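Local coordinates for protein nonribosomal peptide synthase (Streptomyces sp. MJ635-86F5, PDB 5JJP) that probably activates an aliphatic beta-amino acid by ATP-dependent adenylation, as a member of the ANL superfamily of adenylating enzymes, at residues G29-A37 with A100-G108; D77-D85 with L165-V176. All coordinates share one frame; numbering follows the deposited sequence.

Interaction 1 of 2, residues G29-A37 with A100-G108; sequences GNLRDYLLA and AFLACFSLG
Leu31 packs flat on Phe105: its CB sits over one face of the Phe105 ring, 3.6 Å from the centroid and 20° off the normal, a CH-pi contact. From there the leucine runs on across the ring, Leu31 CD1 reaching Phe105 CZ at 3.6 Å. Leu35 CD1 adds to this at 4.1 Å from Phe105 CE2, while Phe101 O lies over the opposite face of the ring. Further along, the branch of Leu36 meets that of Leu102 tip to tip, CD1 to CD1 at 4.0 Å. Arg32 closes the other flank: CG anti to the backbone N (chi1 164°) lays its aliphatic part across Leu102 and against Ser106 CB, while the guanidinium goes on to salt bridges with Asp70 and Glu66 of helix 62-77. At the start of helix 31-37, Asn30 bridges the helices. Asn30 OD1 accepts from Arg32 N at 2.9 Å on a lone pair, and Asn30 ND2 donates to Phe105 O at 3.1 Å, opposite in face to Gly108 N, which binds the same oxygen. The axes of helix segments 31-37 and 100-107 approach to 8.8 Å, their N-to-C directions 130° apart. The arrangement is a buried helix-helix packing in which an asparagine N-cap is tied to the Schellman C-terminus of helix 95-107.

Interaction 2 of 2, residues D77-D85 with L165-V176; sequences DALGLDVGD and LPAPRVRRRRQV
Arg171 reaches across to the 77-85 loop with an extended chain, CG to NE, and lays one face of its guanidinium over Gly80 CA. Its NE and NH2 both grip Leu81 O side-on, at 2.9 Å from Arg171 NE, and approach from the same face of that carbonyl. Arg171 NH2 also donates to Asp77 O, on a lone pair, and makes a salt bridge with Asp77 OD1 at 3.0 Å; the carboxylate and guanidinium planes are 16° apart, but the hydrogen bond is bent and weak. Asp82 works in the reverse direction, presenting its carboxylate to backbone: Asp82 OD2 receives Arg172 N at 2.9 Å, and Asp82 OD1 receives Arg173 N at 3.2 Å through its syn lone pair.

Arg169 is bent at chi3 (60°), which turns its guanidinium back so that Leu81 CD2 stands over the centre of one face, 3.6 Å above the plane. Arg169 NH1 forms a salt bridge with Asp85 OD2 at 2.8 Å, weak as a hydrogen bond, with planes 66° apart. That same OD2 accepts Asp82 N, and a water joins Leu79 O, Ala167 O and Arg169 NE. Val83 CG1 lies over a face of the Arg173 guanidinium, displaced toward its rim; Arg173 NH1 pairs with Asp180. The two loops clasp each other at the surface, one linking helix 62-77 to strand 87-90, the other strands 159-162 and 181-186, with Leu79 and Leu81 resting on Leu134 of strand 134-138.

In the fold
The two contacts adjoin, their centres about 17 Å apart, and their segments alternate along the chain. Interaction 1 is buried, its centre about 14 Å from the chain centre, whereas interaction 2 lies at the surface, about 26 Å out. They meet at the end of helix 95-107: Gly108 O and Gly84 N are 3.0 Å apart, a probable hydrogen bond, and Leu107 O packs 3.6 Å from Val83 CG2. Val176 joins them a second time, Val176 CG1 lying 3.5 Å from Asn30 ND2 and Val176 CG2 3.6 Å from Gly108 CA. Helix 62-77 also serves both, taking the Arg32 charge in interaction 1 and leading into the 77-85 loop of interaction 2.

Interaction 1 of 2, residues G29-A37 with A100-G108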
ATOM      1  N   GLY A  29       4.644  16.331  -5.087  1.00 16.21           N
ATOM      2  CA  GLY A  29       6.070  16.151  -5.215  1.00 16.85           C
ATOM      3  C   GLY A  29       6.648  15.198  -4.191  1.00 16.32           C
ATOM      4  O   GLY A  29       7.784  14.732  -4.362  1.00 15.49           O
ATOM      5  N   ASN A  30       5.849  14.891  -3.163  1.00 15.19           N
ATOM      6  CA  ASN A  30       6.265  14.045  -2.033  1.00 14.46           C
ATOM      7  C   ASN A  30       5.039  13.451  -1.387  1.00 15.20           C
ATOM      8  O   ASN A  30       4.023  14.115  -1.172  1.00 17.01           O
ATOM      9  CB  ASN A  30       7.030  14.871  -1.031  1.00 14.35           C
ATOM     10  CG  ASN A  30       7.781  14.025   0.008  1.00 15.88           C
ATOM     11  OD1 ASN A  30       7.178  13.317   0.836  1.00 14.47           O
ATOM     12  ND2 ASN A  30       9.115  14.059  -0.067  1.00 16.12           N
ATOM     13  N   LEU A  31       5.096  12.177  -1.091  1.00 15.66           N
ATOM     14  CA  LEU A  31       3.953  11.461  -0.494  1.00 15.57           C
ATOM     15  C   LEU A  31       3.492  12.138   0.779  1.00 16.25           C
ATOM     16  O   LEU A  31       2.314  12.041   1.128  1.00 15.40           O
ATOM     17  CB  LEU A  31       4.317   9.989  -0.178  1.00 14.92           C
ATOM     18  CG  LEU A  31       4.295   9.145  -1.447  1.00 15.17           C
ATOM     19  CD1 LEU A  31       5.083   7.856  -1.333  1.00 14.82           C
ATOM     20  CD2 LEU A  31       2.845   8.858  -1.832  1.00 16.19           C
ATOM     21  N   ARG A  32       4.409  12.823   1.453  1.00 15.32           N
ATOM     22  CA  ARG A  32       4.098  13.462   2.681  1.00 16.51           C
ATOM     23  C   ARG A  32       3.074  14.529   2.406  1.00 17.46           C
ATOM     24  O   ARG A  32       2.159  14.727   3.200  1.00 15.05           O
ATOM     25  CB  ARG A  32       5.377  14.068   3.279  1.00 17.31           C
ATOM     26  CG  ARG A  32       5.182  15.084   4.361  1.00 18.06           C
ATOM     27  CD  ARG A  32       4.798  14.435   5.648  1.00 20.07           C
ATOM     28  NE  ARG A  32       4.726  15.457   6.687  1.00 22.04           N
ATOM     29  CZ  ARG A  32       3.720  16.296   6.845  1.00 20.15           C
ATOM     30  NH1 ARG A  32       2.690  16.229   6.051  1.00 19.46           N
ATOM     31  NH2 ARG A  32       3.751  17.188   7.832  1.00 21.29           N
ATOM     32  N   ASP A  33       3.253  15.229   1.289  1.00 18.98           N
ATOM     33  CA  ASP A  33       2.363  16.328   0.941  1.00 19.69           C
ATOM     34  C   ASP A  33       1.102  15.773   0.338  1.00 18.69           C
ATOM     35  O   ASP A  33      -0.012  16.139   0.758  1.00 18.93           O
ATOM     36  CB  ASP A  33       3.029  17.316  -0.008  1.00 21.83           C
ATOM     37  CG  ASP A  33       4.358  17.850   0.546  1.00 25.54           C
ATOM     38  OD1 ASP A  33       4.492  18.066   1.764  1.00 25.89           O
ATOM     39  OD2 ASP A  33       5.281  18.062  -0.260  1.00 30.65           O
ATOM     40  N   TYR A  34       1.259  14.881  -0.641  1.00 17.21           N
ATOM     41  CA  TYR A  34       0.103  14.383  -1.375  1.00 15.18           C
ATOM     42  C   TYR A  34      -0.876  13.703  -0.423  1.00 13.38           C
ATOM     43  O   TYR A  34      -2.077  13.923  -0.519  1.00 12.18           O
ATOM     44  CB  TYR A  34       0.469  13.481  -2.586  1.00 14.16           C
ATOM     45  CG  TYR A  34      -0.770  13.147  -3.380  1.00 14.09           C
ATOM     46  CD1 TYR A  34      -1.293  14.054  -4.284  1.00 13.88           C
ATOM     47  CD2 TYR A  34      -1.466  11.952  -3.180  1.00 14.17           C
ATOM     48  CE1 TYR A  34      -2.444  13.762  -5.001  1.00 14.00           C
ATOM     49  CE2 TYR A  34      -2.614  11.627  -3.906  1.00 13.65           C
ATOM     50  CZ  TYR A  34      -3.113  12.548  -4.802  1.00 13.65           C
ATOM     51  OH  TYR A  34      -4.245  12.282  -5.523  1.00 12.83           O
ATOM     52  N   LEU A  35      -0.382  12.862   0.470  1.00 13.36           N
ATOM     53  CA  LEU A  35      -1.292  12.064   1.281  1.00 13.75           C
ATOM     54  C   LEU A  35      -2.108  12.932   2.245  1.00 15.19           C
ATOM     55  O   LEU A  35      -3.153  12.513   2.672  1.00 13.11           O
ATOM     56  CB  LEU A  35      -0.561  10.988   2.061  1.00 14.38           C
ATOM     57  CG  LEU A  35       0.177   9.918   1.228  1.00 15.52           C
ATOM     58  CD1 LEU A  35       0.643   8.795   2.135  1.00 16.06           C
ATOM     59  CD2 LEU A  35      -0.673   9.354   0.114  1.00 16.11           C
ATOM     60  N   LEU A  36      -1.613  14.132   2.569  1.00 15.98           N
ATOM     61  CA  LEU A  36      -2.223  14.973   3.579  1.00 17.46           C
ATOM     62  C   LEU A  36      -2.933  16.182   3.010  1.00 17.22           C
ATOM     63  O   LEU A  36      -3.555  16.888   3.763  1.00 15.79           O
ATOM     64  CB  LEU A  36      -1.168  15.437   4.611  1.00 17.36           C
ATOM     65  CG  LEU A  36      -0.775  14.267   5.495  1.00 19.53           C
ATOM     66  CD1 LEU A  36       0.459  14.618   6.225  1.00 22.24           C
ATOM     67  CD2 LEU A  36      -1.848  13.946   6.497  1.00 21.03           C
ATOM     68  N   ALA A  37      -2.893  16.358   1.696  1.00 17.10           N
ATOM     69  CA  ALA A  37      -3.497  17.521   1.100  1.00 17.29           C
ATOM     70  C   ALA A  37      -5.011  17.620   1.328  1.00 17.05           C
ATOM     71  O   ALA A  37      -5.473  18.604   1.845  1.00 17.62           O
ATOM     72  CB  ALA A  37      -3.195  17.579  -0.379  1.00 17.67           C
ATOM     73  N   ALA A 100       5.556   8.120  11.696  1.00 13.08           N
ATOM     74  CA  ALA A 100       6.961   7.719  11.363  1.00 12.86           C
ATOM     75  C   ALA A 100       7.228   7.563   9.881  1.00 13.09           C
ATOM     76  O   ALA A 100       8.265   8.090   9.366  1.00 13.08           O
ATOM     77  CB  ALA A 100       7.316   6.436  12.031  1.00 12.56           C
ATOM     78  N   PHE A 101       6.295   6.926   9.157  1.00 13.06           N
ATOM     79  CA  PHE A 101       6.553   6.743   7.726  1.00 14.19           C
ATOM     80  C   PHE A 101       6.375   8.032   6.958  1.00 14.66           C
ATOM     81  O   PHE A 101       7.153   8.316   6.048  1.00 15.66           O
ATOM     82  CB  PHE A 101       5.899   5.490   7.126  1.00 14.70           C
ATOM     83  CG  PHE A 101       4.435   5.591   6.802  1.00 14.11           C
ATOM     84  CD1 PHE A 101       3.559   4.640   7.314  1.00 14.40           C
ATOM     85  CD2 PHE A 101       3.969   6.480   5.850  1.00 14.84           C
ATOM     86  CE1 PHE A 101       2.227   4.677   7.012  1.00 13.99           C
ATOM     87  CE2 PHE A 101       2.648   6.488   5.492  1.00 14.30           C
ATOM     88  CZ  PHE A 101       1.775   5.583   6.077  1.00 14.18           C
ATOM     89  N   LEU A 102       5.452   8.877   7.418  1.00 14.15           N
ATOM     90  CA  LEU A 102       5.342  10.199   6.886  1.00 14.05           C
ATOM     91  C   LEU A 102       6.624  11.029   7.151  1.00 13.82           C
ATOM     92  O   LEU A 102       7.046  11.853   6.304  1.00 13.21           O
ATOM     93  CB  LEU A 102       4.091  10.915   7.443  1.00 14.33           C
ATOM     94  CG  LEU A 102       2.747  10.404   6.982  1.00 14.65           C
ATOM     95  CD1 LEU A 102       1.616  11.141   7.709  1.00 14.92           C
ATOM     96  CD2 LEU A 102       2.582  10.569   5.487  1.00 13.85           C
ATOM     97  N   ALA A 103       7.186  10.895   8.338  1.00 13.32           N
ATOM     98  CA  ALA A 103       8.397  11.628   8.627  1.00 13.92           C
ATOM     99  C   ALA A 103       9.507  11.148   7.662  1.00 14.63           C
ATOM    100  O   ALA A 103      10.180  11.961   7.046  1.00 15.08           O
ATOM    101  CB  ALA A 103       8.821  11.422  10.068  1.00 14.32           C
ATOM    102  N   CYS A 104       9.638   9.836   7.481  1.00 14.03           N
ATOM    103  CA  CYS A 104      10.632   9.314   6.533  1.00 13.92           C
ATOM    104  C   CYS A 104      10.421   9.863   5.113  1.00 14.80           C
ATOM    105  O   CYS A 104      11.396  10.236   4.453  1.00 12.86           O
ATOM    106  CB  CYS A 104      10.618   7.788   6.491  1.00 13.43           C
ATOM    107  SG  CYS A 104      11.162   6.996   8.043  1.00 12.32           S
ATOM    108  N   PHE A 105       9.165   9.865   4.645  1.00 14.67           N
ATOM    109  CA  PHE A 105       8.874  10.451   3.332  1.00 14.56           C
ATOM    110  C   PHE A 105       9.409  11.872   3.238  1.00 15.43           C
ATOM    111  O   PHE A 105      10.020  12.219   2.204  1.00 15.81           O
ATOM    112  CB  PHE A 105       7.383  10.556   3.044  1.00 13.57           C
ATOM    113  CG  PHE A 105       6.677   9.242   2.771  1.00 13.61           C
ATOM    114  CD1 PHE A 105       7.322   8.163   2.190  1.00 13.87           C
ATOM    115  CD2 PHE A 105       5.310   9.143   3.029  1.00 12.75           C
ATOM    116  CE1 PHE A 105       6.632   7.024   1.866  1.00 14.41           C
ATOM    117  CE2 PHE A 105       4.623   7.996   2.728  1.00 12.77           C
ATOM    118  CZ  PHE A 105       5.266   6.934   2.142  1.00 13.05           C
ATOM    119  N   SER A 106       9.140  12.692   4.257  1.00 14.64           N
ATOM    120  CA  SER A 106       9.496  14.125   4.243  1.00 15.69           C
ATOM    121  C   SER A 106      11.012  14.337   4.190  1.00 15.65           C
ATOM    122  O   SER A 106      11.484  15.317   3.588  1.00 19.21           O
ATOM    123  CB  SER A 106       8.877  14.896   5.427  1.00 16.04           C
ATOM    124  OG  SER A 106       9.493  14.486   6.645  1.00 17.35           O
ATOM    125  N   LEU A 107      11.773  13.441   4.805  1.00 15.24           N
ATOM    126  CA  LEU A 107      13.246  13.508   4.885  1.00 14.06           C
ATOM    127  C   LEU A 107      13.897  12.794   3.708  1.00 14.32           C
ATOM    128  O   LEU A 107      15.075  12.876   3.536  1.00 15.97           O
ATOM    129  CB  LEU A 107      13.708  12.850   6.193  1.00 14.61           C
ATOM    130  CG  LEU A 107      13.276  13.590   7.491  1.00 15.00           C
ATOM    131  CD1 LEU A 107      13.748  12.929   8.773  1.00 15.40           C
ATOM    132  CD2 LEU A 107      13.749  15.043   7.452  1.00 15.18           C
ATOM    133  N   GLY A 108      13.120  12.124   2.879  1.00 13.57           N
ATOM    134  CA  GLY A 108      13.644  11.389   1.772  1.00 13.99           C
ATOM    135  C   GLY A 108      14.360  10.127   2.175  1.00 13.45           C
ATOM    136  O   GLY A 108      15.299   9.719   1.486  1.00 12.57           O
TER

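Interaction 2 of 2, residues D77-D85 with L165-V176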
ATOM      1  N   ASP A  77      15.922  13.989  11.768  1.00 20.99           N
ATOM      2  CA  ASP A  77      16.841  14.757  10.949  1.00 22.08           C
ATOM      3  C   ASP A  77      18.108  15.105  11.732  1.00 22.84           C
ATOM      4  O   ASP A  77      19.158  15.361  11.115  1.00 23.63           O
ATOM      5  CB  ASP A  77      16.193  16.030  10.422  1.00 22.55           C
ATOM      6  CG  ASP A  77      16.972  16.674   9.274  1.00 21.48           C
ATOM      7  OD1 ASP A  77      17.469  16.009   8.381  1.00 20.95           O
ATOM      8  OD2 ASP A  77      17.058  17.894   9.241  1.00 22.80           O
ATOM      9  N   ALA A  78      18.033  15.087  13.065  1.00 20.78           N
ATOM     10  CA  ALA A  78      19.216  15.381  13.873  1.00 20.66           C
ATOM     11  C   ALA A  78      20.221  14.205  13.805  1.00 21.21           C
ATOM     12  O   ALA A  78      21.324  14.326  14.315  1.00 19.70           O
ATOM     13  CB  ALA A  78      18.840  15.677  15.315  1.00 18.83           C
ATOM     14  N   LEU A  79      19.817  13.067  13.244  1.00 19.88           N
ATOM     15  CA  LEU A  79      20.716  11.930  13.161  1.00 21.38           C
ATOM     16  C   LEU A  79      21.701  12.046  12.015  1.00 22.18           C
ATOM     17  O   LEU A  79      22.661  11.286  11.930  1.00 24.02           O
ATOM     18  CB  LEU A  79      19.933  10.626  13.055  1.00 21.71           C
ATOM     19  CG  LEU A  79      19.004  10.367  14.220  1.00 22.26           C
ATOM     20  CD1 LEU A  79      18.261   9.083  13.979  1.00 23.54           C
ATOM     21  CD2 LEU A  79      19.799  10.278  15.498  1.00 24.92           C
ATOM     22  N   GLY A  80      21.495  13.018  11.144  1.00 24.80           N
ATOM     23  CA  GLY A  80      22.472  13.299  10.100  1.00 22.69           C
ATOM     24  C   GLY A  80      22.411  12.362   8.920  1.00 21.89           C
ATOM     25  O   GLY A  80      23.351  12.359   8.124  1.00 25.62           O
ATOM     26  N   LEU A  81      21.332  11.585   8.777  1.00 19.54           N
ATOM     27  CA  LEU A  81      21.226  10.684   7.619  1.00 18.07           C
ATOM     28  C   LEU A  81      21.030  11.484   6.322  1.00 16.07           C
ATOM     29  O   LEU A  81      20.474  12.563   6.357  1.00 14.86           O
ATOM     30  CB  LEU A  81      20.112   9.673   7.783  1.00 17.48           C
ATOM     31  CG  LEU A  81      20.150   8.809   9.047  1.00 18.46           C
ATOM     32  CD1 LEU A  81      18.892   7.943   9.057  1.00 18.91           C
ATOM     33  CD2 LEU A  81      21.366   7.914   9.042  1.00 17.65           C
ATOM     34  N   ASP A  82      21.429  10.899   5.201  1.00 14.57           N
ATOM     35  CA  ASP A  82      21.319  11.534   3.892  1.00 15.65           C
ATOM     36  C   ASP A  82      20.071  11.055   3.138  1.00 15.39           C
ATOM     37  O   ASP A  82      19.624   9.931   3.381  1.00 16.18           O
ATOM     38  CB  ASP A  82      22.548  11.144   3.046  1.00 17.06           C
ATOM     39  CG  ASP A  82      22.941  12.203   2.012  1.00 17.05           C
ATOM     40  OD1 ASP A  82      22.316  13.275   1.940  1.00 18.13           O
ATOM     41  OD2 ASP A  82      23.943  11.969   1.310  1.00 17.84           O
ATOM     42  N   VAL A  83      19.520  11.894   2.239  1.00 14.24           N
ATOM     43  CA  VAL A  83      18.440  11.478   1.385  1.00 12.89           C
ATOM     44  C   VAL A  83      18.937  10.224   0.665  1.00 13.30           C
ATOM     45  O   VAL A  83      20.044  10.222   0.124  1.00 12.41           O
ATOM     46  CB  VAL A  83      18.086  12.585   0.360  1.00 12.64           C
ATOM     47  CG1 VAL A  83      17.151  12.065  -0.737  1.00 11.84           C
ATOM     48  CG2 VAL A  83      17.502  13.829   1.057  1.00 12.72           C
ATOM     49  N   GLY A  84      18.097   9.180   0.619  1.00 13.95           N
ATOM     50  CA  GLY A  84      18.452   7.879   0.066  1.00 14.13           C
ATOM     51  C   GLY A  84      18.736   6.771   1.070  1.00 14.79           C
ATOM     52  O   GLY A  84      18.590   5.578   0.779  1.00 12.87           O
ATOM     53  N   ASP A  85      19.201   7.152   2.247  1.00 18.09           N
ATOM     54  CA  ASP A  85      19.565   6.151   3.256  1.00 19.10           C
ATOM     55  C   ASP A  85      18.330   5.411   3.679  1.00 17.68           C
ATOM     56  O   ASP A  85      17.313   6.031   3.961  1.00 15.25           O
ATOM     57  CB  ASP A  85      20.236   6.831   4.481  1.00 20.50           C
ATOM     58  CG  ASP A  85      21.615   7.358   4.177  1.00 21.70           C
ATOM     59  OD1 ASP A  85      22.153   7.016   3.105  1.00 22.19           O
ATOM     60  OD2 ASP A  85      22.184   8.092   5.016  1.00 25.05           O
ATOM     61  N   LEU A 165      23.325   5.639  17.910  1.00 22.40           N
ATOM     62  CA  LEU A 165      23.439   6.546  16.796  1.00 22.16           C
ATOM     63  C   LEU A 165      23.951   5.835  15.580  1.00 24.75           C
ATOM     64  O   LEU A 165      24.827   4.938  15.676  1.00 22.20           O
ATOM     65  CB  LEU A 165      24.413   7.665  17.091  1.00 23.38           C
ATOM     66  CG  LEU A 165      24.019   8.646  18.203  1.00 26.77           C
ATOM     67  CD1 LEU A 165      25.206   9.569  18.478  1.00 27.83           C
ATOM     68  CD2 LEU A 165      22.801   9.488  17.831  1.00 27.04           C
ATOM     69  N   PRO A 166      23.423   6.219  14.407  1.00 25.70           N
ATOM     70  CA  PRO A 166      23.981   5.687  13.181  1.00 25.58           C
ATOM     71  C   PRO A 166      25.379   6.233  12.984  1.00 29.29           C
ATOM     72  O   PRO A 166      25.766   7.214  13.618  1.00 31.15           O
ATOM     73  CB  PRO A 166      23.076   6.241  12.084  1.00 26.33           C
ATOM     74  CG  PRO A 166      22.400   7.397  12.707  1.00 28.18           C
ATOM     75  CD  PRO A 166      22.272   7.096  14.173  1.00 25.45           C
ATOM     76  N   ALA A 167      26.131   5.576  12.100  1.00 33.14           N
ATOM     77  CA  ALA A 167      27.491   5.946  11.773  1.00 34.01           C
ATOM     78  C   ALA A 167      27.526   7.375  11.265  1.00 35.75           C
ATOM     79  O   ALA A 167      26.551   7.850  10.663  1.00 42.16           O
ATOM     80  CB  ALA A 167      28.018   5.007  10.702  1.00 36.79           C
ATOM     81  N   PRO A 168      28.628   8.094  11.516  1.00 36.60           N
ATOM     82  CA  PRO A 168      28.761   9.394  10.878  1.00 33.41           C
ATOM     83  C   PRO A 168      28.875   9.278   9.351  1.00 32.48           C
ATOM     84  O   PRO A 168      29.261   8.232   8.794  1.00 30.89           O
ATOM     85  CB  PRO A 168      30.063   9.946  11.478  1.00 36.15           C
ATOM     86  CG  PRO A 168      30.387   9.067  12.650  1.00 33.84           C
ATOM     87  CD  PRO A 168      29.830   7.741  12.297  1.00 36.10           C
ATOM     88  N   ARG A 169      28.514  10.343   8.667  1.00 30.50           N
ATOM     89  CA  ARG A 169      28.603  10.352   7.219  1.00 29.83           C
ATOM     90  C   ARG A 169      28.661  11.788   6.765  1.00 28.29           C
ATOM     91  O   ARG A 169      28.251  12.681   7.501  1.00 26.33           O
ATOM     92  CB  ARG A 169      27.373   9.663   6.626  1.00 29.62           C
ATOM     93  CG  ARG A 169      26.084  10.472   6.836  1.00 29.79           C
ATOM     94  CD  ARG A 169      24.837   9.602   6.752  1.00 30.15           C
ATOM     95  NE  ARG A 169      24.866   8.561   7.756  1.00 27.65           N
ATOM     96  CZ  ARG A 169      24.644   7.270   7.543  1.00 27.77           C
ATOM     97  NH1 ARG A 169      24.311   6.800   6.355  1.00 24.71           N
ATOM     98  NH2 ARG A 169      24.726   6.439   8.561  1.00 29.12           N
ATOM     99  N   VAL A 170      29.106  12.025   5.542  1.00 30.29           N
ATOM    100  CA  VAL A 170      28.976  13.374   4.940  1.00 31.21           C
ATOM    101  C   VAL A 170      27.747  13.371   4.035  1.00 31.27           C
ATOM    102  O   VAL A 170      27.595  12.482   3.209  1.00 30.14           O
ATOM    103  CB  VAL A 170      30.243  13.762   4.169  1.00 36.88           C
ATOM    104  CG1 VAL A 170      31.444  13.712   5.105  1.00 39.93           C
ATOM    105  CG2 VAL A 170      30.522  12.815   2.995  1.00 40.39           C
ATOM    106  N   ARG A 171      26.850  14.336   4.226  1.00 30.20           N
ATOM    107  CA  ARG A 171      25.682  14.482   3.386  1.00 32.36           C
ATOM    108  C   ARG A 171      25.993  15.063   2.019  1.00 33.14           C
ATOM    109  O   ARG A 171      26.760  16.005   1.902  1.00 34.63           O
ATOM    110  CB  ARG A 171      24.657  15.380   4.061  1.00 34.19           C
ATOM    111  CG  ARG A 171      23.874  14.683   5.168  1.00 31.05           C
ATOM    112  CD  ARG A 171      22.927  15.692   5.789  1.00 32.72           C
ATOM    113  NE  ARG A 171      21.946  15.023   6.631  1.00 34.21           N
ATOM    114  CZ  ARG A 171      21.152  15.624   7.503  1.00 33.91           C
ATOM    115  NH1 ARG A 171      21.227  16.936   7.684  1.00 35.53           N
ATOM    116  NH2 ARG A 171      20.261  14.905   8.182  1.00 32.82           N
ATOM    117  N   ARG A 172      25.420  14.469   0.978  1.00 31.69           N
ATOM    118  CA  ARG A 172      25.688  14.894  -0.387  1.00 32.22           C
ATOM    119  C   ARG A 172      24.447  15.384  -1.107  1.00 32.42           C
ATOM    120  O   ARG A 172      24.526  15.871  -2.223  1.00 27.66           O
ATOM    121  CB  ARG A 172      26.340  13.739  -1.149  1.00 37.13           C
ATOM    122  CG  ARG A 172      27.565  13.181  -0.415  1.00 44.22           C
ATOM    123  CD  ARG A 172      28.264  12.107  -1.230  1.00 53.01           C
ATOM    124  NE  ARG A 172      29.573  11.681  -0.739  1.00 65.31           N
ATOM    125  CZ  ARG A 172      30.279  10.682  -1.280  1.00 70.75           C
ATOM    126  NH1 ARG A 172      29.801  10.012  -2.339  1.00 59.78           N
ATOM    127  NH2 ARG A 172      31.466  10.347  -0.754  1.00 72.34           N
ATOM    128  N   ARG A 173      23.286  15.213  -0.477  1.00 34.92           N
ATOM    129  CA  ARG A 173      22.023  15.579  -1.094  1.00 31.87           C
ATOM    130  C   ARG A 173      21.463  16.746  -0.322  1.00 33.62           C
ATOM    131  O   ARG A 173      21.478  16.733   0.924  1.00 33.15           O
ATOM    132  CB  ARG A 173      21.045  14.398  -1.058  1.00 27.82           C
ATOM    133  CG  ARG A 173      21.364  13.290  -2.059  1.00 26.91           C
ATOM    134  CD  ARG A 173      21.090  13.701  -3.493  1.00 23.30           C
ATOM    135  NE  ARG A 173      19.763  14.296  -3.617  1.00 20.94           N
ATOM    136  CZ  ARG A 173      18.632  13.628  -3.830  1.00 18.96           C
ATOM    137  NH1 ARG A 173      18.629  12.331  -4.025  1.00 16.41           N
ATOM    138  NH2 ARG A 173      17.483  14.302  -3.918  1.00 20.63           N
ATOM    139  N   ARG A 174      20.974  17.727  -1.082  1.00 34.05           N
ATOM    140  CA  ARG A 174      20.342  18.938  -0.588  1.00 40.41           C
ATOM    141  C   ARG A 174      18.889  18.706  -0.168  1.00 40.57           C
ATOM    142  O   ARG A 174      18.497  19.071   0.929  1.00 38.33           O
ATOM    143  CB  ARG A 174      20.371  20.002  -1.706  1.00 47.61           C
ATOM    144  CG  ARG A 174      19.808  21.381  -1.346  1.00 55.15           C
ATOM    145  CD  ARG A 174      20.330  22.462  -2.294  1.00 61.22           C
ATOM    146  NE  ARG A 174      21.795  22.540  -2.267  1.00 68.81           N
ATOM    147  CZ  ARG A 174      22.506  23.258  -1.393  1.00 81.80           C
ATOM    148  NH1 ARG A 174      21.901  24.011  -0.470  1.00 81.38           N
ATOM    149  NH2 ARG A 174      23.841  23.235  -1.443  1.00 83.37           N
ATOM    150  N   GLN A 175      18.125  18.032  -1.024  1.00 41.38           N
ATOM    151  CA  GLN A 175      16.679  18.129  -1.002  1.00 38.67           C
ATOM    152  C   GLN A 175      16.061  16.880  -1.622  1.00 30.81           C
ATOM    153  O   GLN A 175      16.440  16.489  -2.719  1.00 30.68           O
ATOM    154  CB  GLN A 175      16.340  19.366  -1.842  1.00 45.67           C
ATOM    155  CG  GLN A 175      14.870  19.646  -2.093  1.00 50.70           C
ATOM    156  CD  GLN A 175      14.100  19.988  -0.827  1.00 50.77           C
ATOM    157  OE1 GLN A 175      14.402  20.967  -0.149  1.00 54.52           O
ATOM    158  NE2 GLN A 175      13.068  19.205  -0.533  1.00 49.97           N
ATOM    159  N   VAL A 176      15.097  16.249  -0.956  1.00 26.26           N
ATOM    160  CA  VAL A 176      14.356  15.143  -1.570  1.00 20.82           C
ATOM    161  C   VAL A 176      13.529  15.626  -2.793  1.00 19.71           C
ATOM    162  O   VAL A 176      12.946  16.702  -2.764  1.00 19.10           O
ATOM    163  CB  VAL A 176      13.460  14.427  -0.574  1.00 19.77           C
ATOM    164  CG1 VAL A 176      12.348  15.316  -0.041  1.00 19.15           C
ATOM    165  CG2 VAL A 176      12.847  13.170  -1.216  1.00 20.36           C
TER
HETATM  166  O   HOH W   1      24.856   9.931  10.469  1.00 16.81           O
HETATM  167  O   HOH W   2      25.732  14.112   8.503  1.00 16.26           O
HETATM  168  O   HOH W   3      24.871   7.928   3.094  1.00 21.09           O